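Local atomic coordinates of RagB/SusD domain protein (Flavobacterium johnsoniae, PDB entry 5J5U), a protein that probably binds chitin or its oligosaccharides as a SusD-like lipoprotein of the outer membrane, encoded in a chitin-utilization locus. Residues A[26-40]-A[67-80]. Sequence-based numbering, arbitrary orientation.
Sequences CMSGDGYYQHRTNLI and EYATALWRNVYANE
The Tyr33 ring carries Leu72 CD1 over one face, a CH-pi contact 3.9 Å from the ring centroid, and meets Glu80 OE2 at its edge, in plane, with Asn75 CB near that plane too. On the Tyr32 ring, Arg36 CD lies over one face while water 2 sits in plane at the edge; Ala71 CB comes obliquely, 3.5 Å from Tyr32 CE1. This is knobs-into-holes packing between helices 31-45 and 66-90 of a largely helical SusD-like fold; the axes of 31-40 and 67-80 cross at -129°, 7.9 Å apart. Ala71 fills the hole formed by Tyr32, Tyr33, Arg36 and Thr37. A chi1 of 69° tucks Tyr33 CG in beside both backbone neighbours and lays the ring along the partner helix, where its OH donates to the syn lone pair of Glu80 OE2 (2.6 Å). Arg114 of helix 98-119 bonds both the Tyr33 hydroxyl and Glu80 OE1, tying in a third helix and probably stabilising the buried carboxylate's charge. At the other end, the Arg36 guanidinium lies with one face under Tyr32 CE2 and is held at its edges: NH1 binds Tyr32 O, and NE forms a salt bridge with Glu67 OE1 (3.1 Å), coming from above the carboxylate plane. Ile40 CD1 rests over one face of Tyr68. Asp30 caps helix 31-45 through OD1, which accepts from Tyr32 N; Asn75 ND2 is modelled doubtfully close to Asp30 OD2, at 2.4 Å. Water 1 donates to Asp30 OD2 and Glu80 OE2 and accepts from Asn79 ND2 at 3.2 Å.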
loop_
_atom_site.group_PDB
_atom_site.type_symbol
_atom_site.label_atom_id
_atom_site.label_comp_id
_atom_site.label_asym_id
_atom_site.label_seq_id
_atom_site.Cartn_x
_atom_site.Cartn_y
_atom_site.Cartn_z
ATOM N N CYS A 26 5.104 2.865 14.632
ATOM C CA CYS A 26 4.892 4.072 13.848
ATOM C C CYS A 26 4.369 3.745 12.429
ATOM O O CYS A 26 3.587 4.500 11.841
ATOM C CB CYS A 26 6.191 4.878 13.758
ATOM S SG CYS A 26 6.578 5.933 15.195
ATOM N N MET A 27 4.789 2.611 11.879
ATOM C CA MET A 27 4.414 2.305 10.502
ATOM C C MET A 27 2.923 2.009 10.288
ATOM O O MET A 27 2.477 1.964 9.144
ATOM C CB MET A 27 5.232 1.128 9.978
ATOM C CG MET A 27 6.677 1.472 9.728
ATOM S SD MET A 27 7.514 0.112 8.897
ATOM C CE MET A 27 6.762 0.187 7.261
ATOM N N SER A 28 2.145 1.837 11.360
ATOM C CA SER A 28 0.709 1.552 11.205
ATOM C C SER A 28 -0.161 2.270 12.224
ATOM O O SER A 28 -1.340 2.463 12.001
ATOM C CB SER A 28 0.439 0.047 11.301
ATOM O OG SER A 28 0.606 -0.409 12.630
ATOM N N GLY A 29 0.419 2.656 13.352
ATOM C CA GLY A 29 -0.334 3.298 14.413
ATOM C C GLY A 29 -0.309 4.818 14.395
ATOM O O GLY A 29 -0.872 5.463 15.282
ATOM N N ASP A 30 0.374 5.399 13.415
ATOM C CA ASP A 30 0.391 6.855 13.283
ATOM C C ASP A 30 -0.838 7.241 12.460
ATOM O O ASP A 30 -0.828 7.173 11.225
ATOM C CB ASP A 30 1.678 7.355 12.613
ATOM C CG ASP A 30 1.855 8.867 12.742
ATOM O OD1 ASP A 30 0.860 9.561 13.055
ATOM O OD2 ASP A 30 2.975 9.362 12.485
ATOM N N GLY A 31 -1.909 7.595 13.165
ATOM C CA GLY A 31 -3.172 7.921 12.538
ATOM C C GLY A 31 -3.062 9.183 11.716
ATOM O O GLY A 31 -3.856 9.400 10.794
ATOM N N TYR A 32 -2.071 10.009 12.052
ATOM C CA TYR A 32 -1.864 11.272 11.357
ATOM C C TYR A 32 -1.642 11.069 9.845
ATOM O O TYR A 32 -2.296 11.744 9.049
ATOM C CB TYR A 32 -0.694 12.051 11.982
ATOM C CG TYR A 32 -0.532 13.442 11.426
ATOM C CD1 TYR A 32 0.445 13.730 10.479
ATOM C CD2 TYR A 32 -1.382 14.472 11.826
ATOM C CE1 TYR A 32 0.579 15.008 9.962
ATOM C CE2 TYR A 32 -1.258 15.741 11.316
ATOM C CZ TYR A 32 -0.284 16.003 10.380
ATOM O OH TYR A 32 -0.158 17.269 9.868
ATOM N N TYR A 33 -0.775 10.151 9.420
ATOM C CA TYR A 33 -0.632 9.988 7.961
ATOM C C TYR A 33 -1.380 8.803 7.397
ATOM O O TYR A 33 -1.540 8.716 6.182
ATOM C CB TYR A 33 0.840 9.919 7.507
ATOM C CG TYR A 33 1.656 8.717 7.883
ATOM C CD1 TYR A 33 1.488 7.495 7.248
ATOM C CD2 TYR A 33 2.659 8.822 8.840
ATOM C CE1 TYR A 33 2.283 6.374 7.590
ATOM C CE2 TYR A 33 3.456 7.738 9.184
ATOM C CZ TYR A 33 3.268 6.525 8.560
ATOM O OH TYR A 33 4.068 5.472 8.911
ATOM N N GLN A 34 -1.840 7.890 8.246
ATOM C CA GLN A 34 -2.754 6.860 7.750
ATOM C C GLN A 34 -4.033 7.522 7.290
ATOM O O GLN A 34 -4.625 7.140 6.273
ATOM C CB GLN A 34 -3.068 5.805 8.824
ATOM C CG GLN A 34 -1.915 4.903 9.160
ATOM C CD GLN A 34 -1.514 4.002 7.995
ATOM O OE1 GLN A 34 -2.299 3.739 7.073
ATOM N NE2 GLN A 34 -0.277 3.534 8.033
ATOM N N HIS A 35 -4.461 8.525 8.043
ATOM C CA HIS A 35 -5.674 9.234 7.688
ATOM C C HIS A 35 -5.443 10.054 6.408
ATOM O O HIS A 35 -6.269 10.047 5.491
ATOM C CB HIS A 35 -6.120 10.142 8.857
ATOM C CG HIS A 35 -7.515 10.668 8.727
ATOM N ND1 HIS A 35 -8.056 11.572 9.617
ATOM C CD2 HIS A 35 -8.488 10.410 7.818
ATOM C CE1 HIS A 35 -9.293 11.861 9.253
ATOM N NE2 HIS A 35 -9.582 11.168 8.166
ATOM N N ARG A 36 -4.316 10.757 6.343
ATOM C CA ARG A 36 -4.111 11.728 5.269
ATOM C C ARG A 36 -3.508 11.106 3.987
ATOM O O ARG A 36 -3.963 11.383 2.882
ATOM C CB ARG A 36 -3.232 12.869 5.780
ATOM C CG ARG A 36 -3.937 13.759 6.803
ATOM C CD ARG A 36 -2.950 14.591 7.649
ATOM N NE ARG A 36 -3.669 15.489 8.562
ATOM C CZ ARG A 36 -4.236 15.103 9.703
ATOM N NH1 ARG A 36 -4.157 13.837 10.089
ATOM N NH2 ARG A 36 -4.889 15.974 10.455
ATOM N N THR A 37 -2.518 10.234 4.131
ATOM C CA THR A 37 -1.831 9.702 2.961
ATOM C C THR A 37 -2.440 8.406 2.449
ATOM O O THR A 37 -2.541 8.209 1.245
ATOM C CB THR A 37 -0.344 9.444 3.251
ATOM O OG1 THR A 37 0.196 10.553 3.967
ATOM C CG2 THR A 37 0.416 9.285 1.945
ATOM N N ASN A 38 -2.840 7.533 3.366
ATOM C CA ASN A 38 -3.465 6.253 3.020
ATOM C C ASN A 38 -4.947 6.439 2.668
ATOM O O ASN A 38 -5.357 6.228 1.505
ATOM C CB ASN A 38 -3.290 5.254 4.195
ATOM C CG ASN A 38 -3.891 3.851 3.930
ATOM O OD1 ASN A 38 -4.502 3.568 2.893
ATOM N ND2 ASN A 38 -3.712 2.969 4.905
ATOM N N LEU A 39 -5.729 6.878 3.655
ATOM C CA LEU A 39 -7.173 6.972 3.491
ATOM C C LEU A 39 -7.582 8.065 2.504
ATOM O O LEU A 39 -8.178 7.779 1.497
ATOM C CB LEU A 39 -7.860 7.216 4.855
ATOM C CG LEU A 39 -9.407 7.213 4.954
ATOM C CD1 LEU A 39 -10.022 6.143 4.069
ATOM C CD2 LEU A 39 -9.912 7.040 6.393
ATOM N N ILE A 40 -7.240 9.311 2.788
ATOM C CA ILE A 40 -7.793 10.421 2.023
ATOM C C ILE A 40 -7.203 10.518 0.624
ATOM O O ILE A 40 -7.940 10.415 -0.357
ATOM C CB ILE A 40 -7.593 11.788 2.756
ATOM C CG1 ILE A 40 -8.488 11.871 3.986
ATOM C CG2 ILE A 40 -7.901 12.938 1.805
ATOM C CD1 ILE A 40 -8.097 12.972 4.969
ATOM N N GLU A 67 -1.039 20.232 4.457
ATOM C CA GLU A 67 -0.868 19.328 5.571
ATOM C C GLU A 67 -1.137 17.884 5.147
ATOM O O GLU A 67 -0.438 16.950 5.584
ATOM C CB GLU A 67 -1.798 19.722 6.716
ATOM C CG GLU A 67 -1.708 18.818 7.899
ATOM C CD GLU A 67 -2.854 18.988 8.871
ATOM O OE1 GLU A 67 -3.959 18.557 8.513
ATOM O OE2 GLU A 67 -2.642 19.514 9.996
ATOM N N TYR A 68 -2.142 17.702 4.288
ATOM C CA TYR A 68 -2.543 16.353 3.890
ATOM C C TYR A 68 -1.496 15.770 2.981
ATOM O O TYR A 68 -1.111 14.624 3.136
ATOM C CB TYR A 68 -3.915 16.338 3.220
ATOM C CG TYR A 68 -5.088 16.700 4.127
ATOM C CD1 TYR A 68 -4.901 16.929 5.488
ATOM C CD2 TYR A 68 -6.405 16.767 3.620
ATOM C CE1 TYR A 68 -5.976 17.251 6.328
ATOM C CE2 TYR A 68 -7.500 17.083 4.458
ATOM C CZ TYR A 68 -7.272 17.322 5.807
ATOM O OH TYR A 68 -8.308 17.648 6.654
ATOM N N ALA A 69 -1.005 16.578 2.053
ATOM C CA ALA A 69 0.003 16.126 1.112
ATOM C C ALA A 69 1.381 15.923 1.758
ATOM O O ALA A 69 2.142 15.085 1.270
ATOM C CB ALA A 69 0.115 17.110 -0.053
ATOM N N THR A 70 1.706 16.659 2.841
ATOM C CA THR A 70 3.039 16.530 3.420
ATOM C C THR A 70 3.114 15.723 4.719
ATOM O O THR A 70 4.212 15.554 5.278
ATOM C CB THR A 70 3.659 17.907 3.703
ATOM O OG1 THR A 70 2.899 18.591 4.706
ATOM C CG2 THR A 70 3.728 18.745 2.425
ATOM N N ALA A 71 1.975 15.217 5.190
ATOM C CA ALA A 71 1.914 14.426 6.427
ATOM C C ALA A 71 2.873 13.203 6.469
ATOM O O ALA A 71 3.570 12.979 7.473
ATOM C CB ALA A 71 0.485 13.970 6.660
ATOM N N LEU A 72 2.890 12.402 5.399
ATOM C CA LEU A 72 3.848 11.290 5.305
ATOM C C LEU A 72 5.299 11.806 5.442
ATOM O O LEU A 72 6.063 11.301 6.258
ATOM C CB LEU A 72 3.682 10.534 3.982
ATOM C CG LEU A 72 4.495 9.253 3.771
ATOM C CD1 LEU A 72 4.032 8.191 4.740
ATOM C CD2 LEU A 72 4.381 8.754 2.339
ATOM N N TRP A 73 5.661 12.824 4.655
ATOM C CA TRP A 73 6.993 13.418 4.737
ATOM C C TRP A 73 7.387 13.789 6.175
ATOM O O TRP A 73 8.386 13.306 6.728
ATOM C CB TRP A 73 7.044 14.652 3.858
ATOM C CG TRP A 73 8.327 15.423 3.897
ATOM C CD1 TRP A 73 8.744 16.286 4.868
ATOM C CD2 TRP A 73 9.338 15.443 2.881
ATOM N NE1 TRP A 73 9.967 16.818 4.532
ATOM C CE2 TRP A 73 10.344 16.331 3.309
ATOM C CE3 TRP A 73 9.487 14.793 1.650
ATOM C CZ2 TRP A 73 11.479 16.584 2.557
ATOM C CZ3 TRP A 73 10.615 15.039 0.906
ATOM C CH2 TRP A 73 11.601 15.932 1.367
ATOM N N ARG A 74 6.564 14.640 6.766
ATOM C CA ARG A 74 6.831 15.184 8.083
ATOM C C ARG A 74 6.975 14.097 9.140
ATOM O O ARG A 74 7.910 14.144 9.947
ATOM C CB ARG A 74 5.725 16.143 8.479
ATOM C CG ARG A 74 5.686 16.426 9.957
ATOM C CD ARG A 74 4.462 17.249 10.300
ATOM N NE ARG A 74 4.600 17.871 11.618
ATOM C CZ ARG A 74 4.188 17.320 12.757
ATOM N NH1 ARG A 74 3.587 16.129 12.754
ATOM N NH2 ARG A 74 4.369 17.969 13.903
ATOM N N ASN A 75 6.097 13.091 9.118
ATOM C CA ASN A 75 6.133 12.118 10.194
ATOM C C ASN A 75 7.171 11.031 9.986
ATOM O O ASN A 75 7.771 10.532 10.954
ATOM C CB ASN A 75 4.756 11.508 10.427
ATOM C CG ASN A 75 3.899 12.374 11.352
ATOM O OD1 ASN A 75 4.044 13.594 11.389
ATOM N ND2 ASN A 75 3.072 11.738 12.157
ATOM N N VAL A 76 7.426 10.672 8.741
ATOM C CA VAL A 76 8.513 9.739 8.496
ATOM C C VAL A 76 9.858 10.368 8.917
ATOM O O VAL A 76 10.633 9.739 9.624
ATOM C CB VAL A 76 8.571 9.282 7.009
ATOM C CG1 VAL A 76 9.937 8.723 6.676
ATOM C CG2 VAL A 76 7.493 8.251 6.739
ATOM N N TYR A 77 10.114 11.617 8.547
ATOM C CA TYR A 77 11.384 12.190 8.949
ATOM C C TYR A 77 11.438 12.506 10.448
ATOM O O TYR A 77 12.497 12.402 11.052
ATOM C CB TYR A 77 11.698 13.437 8.125
ATOM C CG TYR A 77 12.118 13.075 6.722
ATOM C CD1 TYR A 77 13.240 12.276 6.494
ATOM C CD2 TYR A 77 11.390 13.505 5.629
ATOM C CE1 TYR A 77 13.629 11.937 5.199
ATOM C CE2 TYR A 77 11.763 13.162 4.343
ATOM C CZ TYR A 77 12.871 12.375 4.134
ATOM O OH TYR A 77 13.213 12.046 2.845
ATOM N N ALA A 78 10.322 12.889 11.060
ATOM C CA ALA A 78 10.347 13.177 12.494
ATOM C C ALA A 78 10.506 11.913 13.358
ATOM O O ALA A 78 11.285 11.900 14.311
ATOM C CB ALA A 78 9.105 13.933 12.896
ATOM N N ASN A 79 9.824 10.830 13.002
ATOM C CA ASN A 79 9.717 9.691 13.916
ATOM C C ASN A 79 10.490 8.455 13.499
ATOM O O ASN A 79 11.114 7.819 14.344
ATOM C CB ASN A 79 8.248 9.283 14.109
ATOM C CG ASN A 79 7.404 10.399 14.710
ATOM O OD1 ASN A 79 7.892 11.182 15.531
ATOM N ND2 ASN A 79 6.127 10.475 14.304
ATOM N N GLU A 80 10.413 8.088 12.221
ATOM C CA GLU A 80 10.796 6.734 11.794
ATOM C C GLU A 80 12.235 6.581 11.305
ATOM O O GLU A 80 12.982 5.779 11.854
ATOM C CB GLU A 80 9.829 6.240 10.708
ATOM C CG GLU A 80 8.379 6.163 11.197
ATOM C CD GLU A 80 7.373 5.860 10.095
ATOM O OE1 GLU A 80 7.773 5.400 8.998
ATOM O OE2 GLU A 80 6.168 6.097 10.332
HETATM O O HOH W 1 5.608 8.039 12.297
HETATM O O HOH W 2 1.851 17.683 7.675
HETATM O O HOH W 3 1.017 12.636 2.735
#